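Local coordinates for protein extracellular endo-alpha-(1->5)-L-arabinanase 1 (Bacillus subtilis, PDB 1UV4) that cleaves internal alpha-1,5 linkages between L-arabinofuranosyl units of arabinan, a secreted calcium-binding hydrolase that takes part in breaking down plant cell walls, at residues K52-T57 with Y85-S90; S173-P178 with G182-P187; Y197-F202 with T241-G246. One frame throughout, in Å; residues are numbered along the deposited sequence.

Contact 1 of 3, residues K52-T57 with Y85-S90; sequences KSIFTT and YWLYYS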
ATOM      1  N   LYS A  52       2.705  -1.838  20.629  1.00 13.85           N
ATOM      2  CA  LYS A  52       2.854  -0.391  20.661  1.00 14.09           C
ATOM      3  C   LYS A  52       2.975   0.146  19.250  1.00 13.41           C
ATOM      4  O   LYS A  52       3.721  -0.350  18.445  1.00 14.93           O
ATOM      5  CB  LYS A  52       4.035   0.085  21.506  1.00 14.26           C
ATOM      6  CG  LYS A  52       3.909   1.598  21.871  1.00 16.85           C
ATOM      7  CD  LYS A  52       4.812   2.016  23.013  1.00 17.62           C
ATOM      8  CE  LYS A  52       4.612   3.472  23.392  1.00 18.44           C
ATOM      9  NZ  LYS A  52       5.551   3.826  24.500  1.00 17.81           N
ATOM     10  N   SER A  53       2.250   1.202  18.977  1.00 13.51           N
ATOM     11  CA  SER A  53       2.256   1.817  17.659  1.00 13.02           C
ATOM     12  C   SER A  53       3.580   2.500  17.385  1.00 13.36           C
ATOM     13  O   SER A  53       4.312   2.818  18.304  1.00 14.96           O
ATOM     14  CB  SER A  53       1.141   2.857  17.559  1.00 12.71           C
ATOM     15  OG  SER A  53      -0.131   2.231  17.637  1.00 14.84           O
ATOM     16  N   ILE A  54       3.861   2.726  16.113  1.00 12.45           N
ATOM     17  CA  ILE A  54       4.959   3.533  15.625  1.00 12.67           C
ATOM     18  C   ILE A  54       4.438   4.969  15.551  1.00 12.18           C
ATOM     19  O   ILE A  54       3.319   5.167  15.160  1.00 13.89           O
ATOM     20  CB  ILE A  54       5.478   2.983  14.279  1.00 13.65           C
ATOM     21  CG1 ILE A  54       6.083   1.579  14.509  1.00 15.61           C
ATOM     22  CG2 ILE A  54       6.533   3.919  13.724  1.00 14.75           C
ATOM     23  CD1 ILE A  54       6.383   0.818  13.263  1.00 17.12           C
ATOM     24  N   PHE A  55       5.265   5.953  15.937  1.00 13.00           N
ATOM     25  CA  PHE A  55       4.875   7.360  15.948  1.00 12.81           C
ATOM     26  C   PHE A  55       3.747   7.593  16.972  1.00 12.73           C
ATOM     27  O   PHE A  55       2.833   8.370  16.722  1.00 12.69           O
ATOM     28  CB  PHE A  55       4.501   7.908  14.581  1.00 13.79           C
ATOM     29  CG  PHE A  55       5.558   7.690  13.503  1.00 13.79           C
ATOM     30  CD1 PHE A  55       6.902   7.891  13.752  1.00 14.80           C
ATOM     31  CD2 PHE A  55       5.189   7.266  12.238  1.00 13.78           C
ATOM     32  CE1 PHE A  55       7.844   7.668  12.765  1.00 14.93           C
ATOM     33  CE2 PHE A  55       6.138   7.036  11.277  1.00 13.34           C
ATOM     34  CZ  PHE A  55       7.454   7.249  11.526  1.00 14.85           C
ATOM     35  N   THR A  56       3.856   6.997  18.161  1.00 12.74           N
ATOM     36  CA  THR A  56       2.987   7.436  19.261  1.00 13.05           C
ATOM     37  C   THR A  56       3.245   8.922  19.552  1.00 12.52           C
ATOM     38  O   THR A  56       2.367   9.603  20.058  1.00 12.15           O
ATOM     39  CB  THR A  56       3.194   6.595  20.545  1.00 13.15           C
ATOM     40  OG1 THR A  56       4.575   6.544  20.929  1.00 16.33           O
ATOM     41  CG2 THR A  56       2.722   5.173  20.301  1.00 14.08           C
ATOM     42  N   THR A  57       4.428   9.436  19.186  1.00 11.87           N
ATOM     43  CA  THR A  57       4.739  10.859  19.187  1.00 10.71           C
ATOM     44  C   THR A  57       4.881  11.302  17.755  1.00 11.99           C
ATOM     45  O   THR A  57       5.636  10.681  17.007  1.00 12.62           O
ATOM     46  CB  THR A  57       6.029  11.149  19.947  1.00 10.08           C
ATOM     47  OG1 THR A  57       5.864  10.709  21.290  1.00  9.88           O
ATOM     48  CG2 THR A  57       6.319  12.651  20.016  1.00 11.20           C
ATOM     49  N   TYR A  85      15.421  -2.126   7.551  1.00 12.51           N
ATOM     50  CA  TYR A  85      14.013  -1.985   7.239  1.00 13.11           C
ATOM     51  C   TYR A  85      13.728  -0.555   6.846  1.00 13.13           C
ATOM     52  O   TYR A  85      14.210   0.373   7.492  1.00 13.78           O
ATOM     53  CB  TYR A  85      13.169  -2.316   8.471  1.00 12.84           C
ATOM     54  CG  TYR A  85      13.269  -3.723   8.956  1.00 13.03           C
ATOM     55  CD1 TYR A  85      12.607  -4.746   8.301  1.00 16.44           C
ATOM     56  CD2 TYR A  85      13.966  -4.042  10.121  1.00 13.31           C
ATOM     57  CE1 TYR A  85      12.656  -6.030   8.742  1.00 14.11           C
ATOM     58  CE2 TYR A  85      14.055  -5.349  10.565  1.00 15.40           C
ATOM     59  CZ  TYR A  85      13.372  -6.347   9.884  1.00 14.04           C
ATOM     60  OH  TYR A  85      13.402  -7.649  10.307  1.00 15.84           O
ATOM     61  N   TRP A  86      12.944  -0.398   5.794  1.00 12.85           N
ATOM     62  CA  TRP A  86      12.500   0.905   5.292  1.00 12.53           C
ATOM     63  C   TRP A  86      10.991   0.922   5.374  1.00 12.62           C
ATOM     64  O   TRP A  86      10.309   0.085   4.770  1.00 14.15           O
ATOM     65  CB  TRP A  86      12.979   1.128   3.863  1.00 11.96           C
ATOM     66  CG  TRP A  86      14.438   0.915   3.741  1.00 14.15           C
ATOM     67  CD1 TRP A  86      15.084  -0.232   3.413  1.00 14.42           C
ATOM     68  CD2 TRP A  86      15.438   1.883   3.989  1.00 11.68           C
ATOM     69  NE1 TRP A  86      16.447  -0.024   3.408  1.00 15.10           N
ATOM     70  CE2 TRP A  86      16.688   1.274   3.786  1.00 13.47           C
ATOM     71  CE3 TRP A  86      15.398   3.225   4.384  1.00 11.70           C
ATOM     72  CZ2 TRP A  86      17.868   1.972   3.930  1.00 12.31           C
ATOM     73  CZ3 TRP A  86      16.564   3.909   4.554  1.00 12.88           C
ATOM     74  CH2 TRP A  86      17.789   3.287   4.310  1.00 11.28           C
ATOM     75  N   LEU A  87      10.488   1.911   6.078  1.00 13.15           N
ATOM     76  CA  LEU A  87       9.098   2.080   6.380  1.00 12.97           C
ATOM     77  C   LEU A  87       8.610   3.380   5.745  1.00 12.48           C
ATOM     78  O   LEU A  87       8.995   4.457   6.216  1.00 12.77           O
ATOM     79  CB  LEU A  87       8.887   2.123   7.929  1.00 13.49           C
ATOM     80  CG  LEU A  87       7.461   2.397   8.425  1.00 13.32           C
ATOM     81  CD1 LEU A  87       6.512   1.329   7.911  1.00 14.47           C
ATOM     82  CD2 LEU A  87       7.383   2.466   9.943  1.00 14.82           C
ATOM     83  N   TYR A  88       7.875   3.276   4.633  1.00 13.14           N
ATOM     84  CA  TYR A  88       7.248   4.440   4.012  1.00 12.76           C
ATOM     85  C   TYR A  88       5.838   4.546   4.627  1.00 13.15           C
ATOM     86  O   TYR A  88       5.194   3.530   4.925  1.00 13.80           O
ATOM     87  CB  TYR A  88       7.173   4.309   2.497  1.00 13.25           C
ATOM     88  CG  TYR A  88       8.532   4.370   1.824  1.00 12.44           C
ATOM     89  CD1 TYR A  88       9.317   3.243   1.681  1.00 12.43           C
ATOM     90  CD2 TYR A  88       9.036   5.551   1.333  1.00 12.14           C
ATOM     91  CE1 TYR A  88      10.561   3.293   1.087  1.00 11.64           C
ATOM     92  CE2 TYR A  88      10.272   5.593   0.709  1.00 12.01           C
ATOM     93  CZ  TYR A  88      11.050   4.482   0.623  1.00 11.46           C
ATOM     94  OH  TYR A  88      12.254   4.547   0.023  1.00 12.65           O
ATOM     95  N   TYR A  89       5.309   5.745   4.784  1.00 13.40           N
ATOM     96  CA  TYR A  89       3.991   5.915   5.404  1.00 13.30           C
ATOM     97  C   TYR A  89       3.405   7.247   4.918  1.00 12.73           C
ATOM     98  O   TYR A  89       4.127   8.087   4.387  1.00 14.00           O
ATOM     99  CB  TYR A  89       4.103   5.849   6.940  1.00 12.81           C
ATOM    100  CG  TYR A  89       4.967   6.950   7.454  1.00 12.99           C
ATOM    101  CD1 TYR A  89       6.344   6.804   7.538  1.00 13.64           C
ATOM    102  CD2 TYR A  89       4.430   8.180   7.784  1.00 14.77           C
ATOM    103  CE1 TYR A  89       7.143   7.838   7.941  1.00 13.73           C
ATOM    104  CE2 TYR A  89       5.188   9.195   8.178  1.00 13.49           C
ATOM    105  CZ  TYR A  89       6.569   9.052   8.266  1.00 11.62           C
ATOM    106  OH  TYR A  89       7.364  10.115   8.686  1.00 13.59           O
ATOM    107  N   SER A  90       2.125   7.473   5.214  1.00 13.90           N
ATOM    108  CA  SER A  90       1.400   8.629   4.691  1.00 13.93           C
ATOM    109  C   SER A  90       0.955   9.538   5.831  1.00 13.71           C
ATOM    110  O   SER A  90       0.464   9.069   6.875  1.00 14.04           O
ATOM    111  CB  SER A  90       0.120   8.223   3.921  1.00 13.93           C
ATOM    112  OG  SER A  90       0.326   7.084   3.131  1.00 14.25           O
TER
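Phe55 drives the CE2-CZ side of its ring over one face of the Tyr89 phenol, an edge-to-face aromatic pair that joins two blades of the five-bladed beta-propeller of this family 43 glycoside hydrolase. The blade of strands 16-20, 23-29, 37-42 and 49-54 supplies the phenylalanine from just beyond its outermost strand 49-54; the next blade supplies the tyrosine from strand 84-91. The ring centroids are 4.7 Å apart and the planes meet at 56°, well short of a perpendicular T. Phe55 CE2 stands over the middle of the tyrosine ring, 3.6 Å from Tyr89 CE1. With CG between the backbone N and the carbonyl carbon (chi1 62°), the ring of Tyr89 is carried to the phenylalanine, and chi2 turns a face to it. Its hydroxyl is hydrogen-bonded to NE1 of Trp62, whose ring also meets Phe55 edge to face, so the three aromatic side chains form one cluster in which the tyrosine's polar end is satisfied.

One residue earlier, the side chain of Ile54 points at Leu87 and the two meet tip to tip, CD1 of the isoleucine lying 3.8 Å from CD2 of the leucine. No hydrogen bond crosses between the two segments, and the CA atoms of Ile54 and Leu87 are 10.2 Å apart, so these two segments meet through side chains alone. Leu37 touches Phe55, Leu87 and Tyr89, while Trp114 packs on both Ile54 and Leu87, making the aliphatic meeting part of a buried apolar layer between the sheets. The same isoleucine also serves its neighbour in sequence, for Ile54 CG2 rests over the centre of the Phe55 ring, 3.7 Å above its plane.

Contact 2 of 3, residues S173-P178 with G182-P187; sequences SIAARP and GALEAP. With EDO (1,2-ethanediol), chain F.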
ATOM      1  N   SER A 173       3.312   8.235 -14.641  1.00 13.66           N
ATOM      2  CA  SER A 173       1.918   7.836 -14.426  1.00 13.45           C
ATOM      3  C   SER A 173       1.712   6.413 -14.883  1.00 13.08           C
ATOM      4  O   SER A 173       2.042   6.069 -15.995  1.00 13.55           O
ATOM      5  CB  SER A 173       0.988   8.757 -15.199  1.00 12.22           C
ATOM      6  OG  SER A 173       1.142  10.080 -14.746  1.00 14.03           O
ATOM      7  N   ILE A 174       1.167   5.566 -13.999  1.00 12.02           N
ATOM      8  CA  ILE A 174       1.020   4.137 -14.334  1.00 11.89           C
ATOM      9  C   ILE A 174      -0.378   3.534 -14.202  1.00 11.94           C
ATOM     10  O   ILE A 174      -0.629   2.462 -14.763  1.00 12.18           O
ATOM     11  CB  ILE A 174       2.059   3.259 -13.574  1.00 13.34           C
ATOM     12  CG1 ILE A 174       1.930   3.368 -12.073  1.00 12.74           C
ATOM     13  CG2 ILE A 174       3.478   3.574 -14.059  1.00 13.72           C
ATOM     14  CD1 ILE A 174       2.812   2.368 -11.316  1.00 13.68           C
ATOM     15  N   ALA A 175      -1.313   4.216 -13.520  1.00 12.44           N
ATOM     16  CA  ALA A 175      -2.713   3.776 -13.528  1.00 12.16           C
ATOM     17  C   ALA A 175      -3.607   4.935 -13.210  1.00 12.70           C
ATOM     18  O   ALA A 175      -3.248   5.804 -12.431  1.00 13.08           O
ATOM     19  CB  ALA A 175      -3.003   2.586 -12.549  1.00 12.45           C
ATOM     20  N   ALA A 176      -4.759   4.968 -13.875  1.00 12.25           N
ATOM     21  CA  ALA A 176      -5.736   6.053 -13.671  1.00 12.32           C
ATOM     22  C   ALA A 176      -7.136   5.521 -13.963  1.00 11.76           C
ATOM     23  O   ALA A 176      -7.313   4.547 -14.687  1.00 12.26           O
ATOM     24  CB  ALA A 176      -5.398   7.198 -14.617  1.00 12.08           C
ATOM     25  N   ARG A 177      -8.163   6.207 -13.452  1.00 11.56           N
ATOM     26  CA  ARG A 177      -9.538   5.931 -13.826  1.00 12.20           C
ATOM     27  C   ARG A 177     -10.224   7.228 -14.235  1.00 13.29           C
ATOM     28  O   ARG A 177     -11.080   7.730 -13.529  1.00 12.88           O
ATOM     29  CB  ARG A 177     -10.321   5.253 -12.726  1.00 12.03           C
ATOM     30  CG  ARG A 177      -9.732   3.908 -12.280  1.00 13.16           C
ATOM     31  CD  ARG A 177     -10.601   3.260 -11.255  1.00 14.53           C
ATOM     32  NE  ARG A 177     -11.774   2.638 -11.817  1.00 14.72           N
ATOM     33  CZ  ARG A 177     -12.836   2.280 -11.117  1.00 14.49           C
ATOM     34  NH1 ARG A 177     -12.900   2.532  -9.810  1.00 14.50           N
ATOM     35  NH2 ARG A 177     -13.855   1.687 -11.723  1.00 17.44           N
ATOM     36  N   PRO A 178      -9.860   7.729 -15.418  1.00 14.89           N
ATOM     37  CA  PRO A 178     -10.316   9.064 -15.870  1.00 14.93           C
ATOM     38  C   PRO A 178     -11.824   9.181 -15.976  1.00 15.70           C
ATOM     39  O   PRO A 178     -12.336  10.318 -15.801  1.00 15.98           O
ATOM     40  CB  PRO A 178      -9.645   9.215 -17.238  1.00 16.16           C
ATOM     41  CG  PRO A 178      -9.230   7.846 -17.637  1.00 16.87           C
ATOM     42  CD  PRO A 178      -8.969   7.097 -16.407  1.00 15.75           C
ATOM     43  N   GLY A 182     -11.385   8.895 -10.892  1.00 10.02           N
ATOM     44  CA  GLY A 182     -10.074   8.613 -10.343  1.00  9.56           C
ATOM     45  C   GLY A 182     -10.121   7.687  -9.157  1.00 10.76           C
ATOM     46  O   GLY A 182      -9.207   7.661  -8.360  1.00 11.08           O
ATOM     47  N   ALA A 183     -11.148   6.842  -9.066  1.00 10.01           N
ATOM     48  CA  ALA A 183     -11.354   6.053  -7.871  1.00 10.50           C
ATOM     49  C   ALA A 183     -10.494   4.803  -7.842  1.00 10.77           C
ATOM     50  O   ALA A 183     -10.963   3.668  -8.003  1.00 11.30           O
ATOM     51  CB  ALA A 183     -12.825   5.736  -7.703  1.00 11.06           C
ATOM     52  N   LEU A 184      -9.203   5.017  -7.648  1.00 11.36           N
ATOM     53  CA  LEU A 184      -8.257   3.943  -7.423  1.00 11.64           C
ATOM     54  C   LEU A 184      -7.141   4.421  -6.482  1.00 11.16           C
ATOM     55  O   LEU A 184      -6.940   5.628  -6.329  1.00 10.68           O
ATOM     56  CB  LEU A 184      -7.666   3.408  -8.723  1.00 11.21           C
ATOM     57  CG  LEU A 184      -6.534   4.213  -9.375  1.00 11.54           C
ATOM     58  CD1 LEU A 184      -5.982   3.429 -10.564  1.00 12.94           C
ATOM     59  CD2 LEU A 184      -7.002   5.535  -9.779  1.00 13.77           C
ATOM     60  N   GLU A 185      -6.504   3.466  -5.816  1.00 11.89           N
ATOM     61  CA  GLU A 185      -5.516   3.747  -4.781  1.00 12.39           C
ATOM     62  C   GLU A 185      -4.630   2.550  -4.531  1.00 11.95           C
ATOM     63  O   GLU A 185      -4.832   1.484  -5.067  1.00 12.21           O
ATOM     64  CB  GLU A 185      -6.227   4.132  -3.468  1.00 12.14           C
ATOM     65  CG  GLU A 185      -7.034   2.994  -2.844  1.00 13.59           C
ATOM     66  CD  GLU A 185      -7.451   3.198  -1.378  1.00 19.40           C
ATOM     67  OE1 GLU A 185      -8.427   3.920  -1.159  1.00 15.89           O
ATOM     68  OE2 GLU A 185      -6.874   2.586  -0.420  1.00 18.92           O
ATOM     69  N   ALA A 186      -3.643   2.758  -3.682  1.00 12.64           N
ATOM     70  CA  ALA A 186      -3.008   1.623  -2.971  1.00 13.35           C
ATOM     71  C   ALA A 186      -2.305   0.688  -3.932  1.00 12.71           C
ATOM     72  O   ALA A 186      -2.535  -0.491  -3.948  1.00 13.81           O
ATOM     73  CB  ALA A 186      -4.026   0.880  -2.118  1.00 14.94           C
ATOM     74  N   PRO A 187      -1.333   1.192  -4.652  1.00 12.31           N
ATOM     75  CA  PRO A 187      -0.594   0.286  -5.528  1.00 12.50           C
ATOM     76  C   PRO A 187       0.278  -0.734  -4.788  1.00 11.44           C
ATOM     77  O   PRO A 187       0.784  -0.507  -3.714  1.00 11.87           O
ATOM     78  CB  PRO A 187       0.284   1.240  -6.324  1.00 13.46           C
ATOM     79  CG  PRO A 187       0.562   2.343  -5.365  1.00 13.06           C
ATOM     80  CD  PRO A 187      -0.786   2.559  -4.677  1.00 13.32           C
TER
HETATM   81  C1  EDO F1296       3.655  12.601 -14.616  1.00 34.14           C
HETATM   82  O1  EDO F1296       3.363  11.527 -15.489  1.00 31.82           O
HETATM   83  C2  EDO F1296       3.035  12.331 -13.269  1.00 36.61           C
HETATM   84  O2  EDO F1296       1.887  13.130 -13.123  1.00 32.44           O
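With chi1 of Arg177 at -59°, CG lies opposite the carbonyl carbon, and a bend at chi3 (77°) then turns the guanidinium toward the backbone of Ala183. There NH1 gives a hydrogen bond of 2.9 Å to Ala183 O. The acceptor lies almost exactly in the guanidinium plane, at its edge, although the donor is tilted from the carbonyl plane. On the way, the aliphatic part of Arg177 passes obliquely across Leu184, its CD 3.9 Å from Leu184 CB. The two methyls of the leucine part company: Leu184 CD1 comes within 3.7 Å of Ala175 CB, and CD2 packs beside Arg177 CG.

The contact spans a junction between propeller blades, where the chain leaves strand 170-175 and enters strand 184-192, the first strand of the next blade. A backbone bond closes the connection, Gly182 N donating to Arg177 O over 2.9 Å. Ala183 follows as the centre of an inverse gamma turn, with Leu184 N bonded to Gly182 O at 2.7 Å. Just beyond lies Glu185, probably the catalytic proton donor, so this turn leads directly into the active site. The guanidinium has a second partner in Phe202 through a cation-pi interaction, while Ala183 packs against Phe151, a probable substrate-binding residue.

Contact 3 of 3, residues Y197-F202 with T241-G246; sequences YLMVSF and TILDSG. With EDO (1,2-ethanediol), chain E.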
ATOM      1  N   TYR A 197       4.218  -6.415 -12.617  1.00 11.94           N
ATOM      2  CA  TYR A 197       2.802  -6.501 -12.283  1.00 12.33           C
ATOM      3  C   TYR A 197       2.404  -5.407 -11.337  1.00 12.72           C
ATOM      4  O   TYR A 197       3.079  -5.208 -10.318  1.00 13.93           O
ATOM      5  CB  TYR A 197       2.443  -7.852 -11.647  1.00 12.27           C
ATOM      6  CG  TYR A 197       2.618  -9.016 -12.593  1.00 11.79           C
ATOM      7  CD1 TYR A 197       1.584  -9.435 -13.448  1.00 13.36           C
ATOM      8  CD2 TYR A 197       3.841  -9.686 -12.669  1.00 12.49           C
ATOM      9  CE1 TYR A 197       1.770 -10.482 -14.338  1.00 13.99           C
ATOM     10  CE2 TYR A 197       4.039 -10.752 -13.591  1.00 12.97           C
ATOM     11  CZ  TYR A 197       3.001 -11.152 -14.407  1.00 11.43           C
ATOM     12  OH  TYR A 197       3.171 -12.195 -15.293  1.00 12.10           O
ATOM     13  N   LEU A 198       1.334  -4.709 -11.668  1.00 12.58           N
ATOM     14  CA  LEU A 198       0.745  -3.667 -10.825  1.00 12.60           C
ATOM     15  C   LEU A 198      -0.643  -4.123 -10.375  1.00 13.04           C
ATOM     16  O   LEU A 198      -1.474  -4.478 -11.201  1.00 13.65           O
ATOM     17  CB  LEU A 198       0.611  -2.382 -11.581  1.00 12.98           C
ATOM     18  CG  LEU A 198      -0.076  -1.240 -10.835  1.00 14.15           C
ATOM     19  CD1 LEU A 198       0.705  -0.767  -9.618  1.00 14.15           C
ATOM     20  CD2 LEU A 198      -0.281  -0.068 -11.797  1.00 13.66           C
ATOM     21  N   MET A 199      -0.887  -4.162  -9.079  1.00 13.09           N
ATOM     22  CA  MET A 199      -2.221  -4.289  -8.537  1.00 13.00           C
ATOM     23  C   MET A 199      -2.622  -2.967  -7.891  1.00 12.84           C
ATOM     24  O   MET A 199      -1.796  -2.292  -7.296  1.00 13.81           O
ATOM     25  CB  MET A 199      -2.297  -5.364  -7.471  1.00 14.57           C
ATOM     26  CG  MET A 199      -1.877  -6.685  -7.899  1.00 15.29           C
ATOM     27  SD  MET A 199      -2.206  -7.907  -6.560  1.00 21.77           S
ATOM     28  CE  MET A 199      -1.707  -9.406  -7.327  1.00 18.50           C
ATOM     29  N   VAL A 200      -3.886  -2.586  -8.053  1.00 12.65           N
ATOM     30  CA  VAL A 200      -4.430  -1.410  -7.403  1.00 13.57           C
ATOM     31  C   VAL A 200      -5.767  -1.795  -6.758  1.00 12.50           C
ATOM     32  O   VAL A 200      -6.362  -2.817  -7.082  1.00 13.45           O
ATOM     33  CB  VAL A 200      -4.635  -0.231  -8.382  1.00 13.05           C
ATOM     34  CG1 VAL A 200      -3.358   0.131  -9.035  1.00 14.10           C
ATOM     35  CG2 VAL A 200      -5.679  -0.563  -9.430  1.00 14.92           C
ATOM     36  N   SER A 201      -6.186  -1.022  -5.764  1.00 12.32           N
ATOM     37  CA  SER A 201      -7.552  -1.081  -5.273  1.00 12.16           C
ATOM     38  C   SER A 201      -8.422  -0.118  -6.083  1.00 12.63           C
ATOM     39  O   SER A 201      -8.078   1.048  -6.198  1.00 12.69           O
ATOM     40  CB  SER A 201      -7.568  -0.703  -3.795  1.00 12.49           C
ATOM     41  OG  SER A 201      -6.823  -1.632  -3.037  1.00 14.03           O
ATOM     42  N   PHE A 202      -9.497  -0.608  -6.682  1.00 12.81           N
ATOM     43  CA  PHE A 202     -10.545   0.241  -7.234  1.00 12.84           C
ATOM     44  C   PHE A 202     -11.461   0.558  -6.051  1.00 13.81           C
ATOM     45  O   PHE A 202     -11.817  -0.348  -5.295  1.00 15.57           O
ATOM     46  CB  PHE A 202     -11.359  -0.499  -8.317  1.00 12.58           C
ATOM     47  CG  PHE A 202     -10.729  -0.545  -9.686  1.00 13.30           C
ATOM     48  CD1 PHE A 202      -9.484   0.008  -9.952  1.00 12.29           C
ATOM     49  CD2 PHE A 202     -11.403  -1.190 -10.704  1.00 15.06           C
ATOM     50  CE1 PHE A 202      -8.899  -0.088 -11.211  1.00 14.52           C
ATOM     51  CE2 PHE A 202     -10.862  -1.245 -11.980  1.00 15.65           C
ATOM     52  CZ  PHE A 202      -9.610  -0.678 -12.235  1.00 14.33           C
ATOM     53  N   THR A 241      -7.750  -6.144 -14.586  1.00 13.38           N
ATOM     54  CA  THR A 241      -8.499  -7.361 -14.441  1.00 12.36           C
ATOM     55  C   THR A 241      -8.760  -7.566 -12.965  1.00 12.12           C
ATOM     56  O   THR A 241      -7.897  -7.310 -12.159  1.00 12.85           O
ATOM     57  CB  THR A 241      -7.673  -8.541 -15.039  1.00 12.97           C
ATOM     58  OG1 THR A 241      -7.501  -8.349 -16.452  1.00 12.80           O
ATOM     59  CG2 THR A 241      -8.372  -9.856 -14.888  1.00 13.38           C
ATOM     60  N   ILE A 242      -9.949  -8.056 -12.621  1.00 12.92           N
ATOM     61  CA  ILE A 242     -10.374  -8.149 -11.241  1.00 13.51           C
ATOM     62  C   ILE A 242      -9.933  -9.487 -10.684  1.00 13.65           C
ATOM     63  O   ILE A 242     -10.382 -10.571 -11.119  1.00 15.18           O
ATOM     64  CB  ILE A 242     -11.894  -7.927 -11.093  1.00 12.79           C
ATOM     65  CG1 ILE A 242     -12.347  -6.567 -11.735  1.00 11.65           C
ATOM     66  CG2 ILE A 242     -12.289  -8.075  -9.638  1.00 14.30           C
ATOM     67  CD1 ILE A 242     -11.604  -5.358 -11.316  1.00 11.53           C
ATOM     68  N   LEU A 243      -9.065  -9.383  -9.694  1.00 13.37           N
ATOM     69  CA  LEU A 243      -8.652 -10.509  -8.867  1.00 14.31           C
ATOM     70  C   LEU A 243      -9.683 -10.878  -7.828  1.00 13.47           C
ATOM     71  O   LEU A 243      -9.910 -12.057  -7.560  1.00 14.22           O
ATOM     72  CB  LEU A 243      -7.369 -10.175  -8.128  1.00 13.75           C
ATOM     73  CG  LEU A 243      -6.745 -11.322  -7.304  1.00 13.93           C
ATOM     74  CD1 LEU A 243      -6.289 -12.463  -8.211  1.00 16.32           C
ATOM     75  CD2 LEU A 243      -5.647 -10.781  -6.464  1.00 14.98           C
ATOM     76  N   ASP A 244     -10.334  -9.866  -7.253  1.00 12.61           N
ATOM     77  CA  ASP A 244     -11.149 -10.105  -6.060  1.00 12.39           C
ATOM     78  C   ASP A 244     -12.130  -8.974  -5.938  1.00 12.75           C
ATOM     79  O   ASP A 244     -11.738  -7.810  -5.897  1.00 13.28           O
ATOM     80  CB  ASP A 244     -10.192 -10.108  -4.877  1.00 13.08           C
ATOM     81  CG  ASP A 244     -10.795 -10.583  -3.555  1.00 13.97           C
ATOM     82  OD1 ASP A 244     -12.026 -10.673  -3.382  1.00 13.30           O
ATOM     83  OD2 ASP A 244     -10.036 -10.915  -2.605  1.00 15.19           O
ATOM     84  N   SER A 245     -13.402  -9.323  -5.882  1.00 13.91           N
ATOM     85  CA  SER A 245     -14.473  -8.368  -5.650  1.00 14.16           C
ATOM     86  C   SER A 245     -15.263  -8.708  -4.382  1.00 13.84           C
ATOM     87  O   SER A 245     -16.348  -8.196  -4.181  1.00 13.81           O
ATOM     88  CB  SER A 245     -15.384  -8.271  -6.884  1.00 14.25           C
ATOM     89  OG  SER A 245     -15.921  -9.513  -7.197  1.00 18.17           O
ATOM     90  N   GLY A 246     -14.710  -9.579  -3.528  1.00 13.13           N
ATOM     91  CA  GLY A 246     -15.359  -9.928  -2.291  1.00 13.22           C
ATOM     92  C   GLY A 246     -16.266 -11.120  -2.458  1.00 13.03           C
ATOM     93  O   GLY A 246     -16.361 -11.743  -3.501  1.00 14.07           O
TER
HETATM   94  C1  EDO E1295     -12.289 -11.172   0.112  1.00 27.24           C
HETATM   95  O1  EDO E1295     -10.895 -11.204  -0.167  1.00 26.84           O
HETATM   96  C2  EDO E1295     -12.939 -12.482  -0.258  1.00 29.36           C
HETATM   97  O2  EDO E1295     -13.229 -12.509  -1.644  1.00 31.97           O
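Within a single propeller blade, the strand 195-203 and the outermost strand 241-244 are separated by strand 212-220, and this contact joins their side chains past that intervening strand. Two apolar pairs carry it, and no hydrogen bond runs between the two segments. At one, Phe202 directs its side chain toward Ile242, whose terminal methyl CD1 lies 4.2 Å from CD2 of the ring and approaches it obliquely. Both torsions of the isoleucine lie near -60° (chi1 -55°, chi2 -52°), and they carry CD1 to the phenylalanine although the bond leaving its CA does not aim there. At the other, Met199 is extended beyond CB, with chi2 and chi3 both near 180°, and brings its terminal CE within 4.3 Å of Leu243 CD2. Ala216 of the middle strand touches Phe202, and Met199 also touches Gln256 and Pro291.

Leu243 is also where the chain turns a corner: with Asp244 it faces Ile215 in a classic beta bulge. Immediately afterwards Asp244 closes an Asx turn, its OD1 accepting the backbone N-H of Gly246 at 2.9 Å, nearly along the carboxylate C-O axis. Both oxygens of this carboxylate are also gripped by a 1,2-ethanediol, probably from the crystallisation liquor: O2 of the diol donates to Asp244 OD1 at 2.8 Å, and diol O1 donates to Asp244 OD2 at 2.6 Å. Tyr293 OH supplies a further hydrogen bond to OD2, and Arg266 a long, weak ion pair.

Across the contact itself the two apolar pairs are loose, bury little surface and carry no directional bond, which implies only modest dispersion between the two strands.

How the contacts relate
From the N terminus, contact 1 comes first: it closes the passage from strand 49-54 to strand 84-91 and ties one blade to the next. Contact 2 follows, with only three residues between its segments, closing the short connection from strand 170-175 into the following blade. Contact 3 spans 38 residues and joins the second and fourth strands of the blade that contact 2 opens. The three lie in series, neither nested nor crossed. Contacts 2 and 3 touch, since strands 184-192 and 195-203 are sheet neighbours: Glu185 N lies 2.9 Å from Ser201 O, a probable hydrogen bond. Contact 1 stands across the chain's centre from both, its centre about 25 Å from that of contact 2.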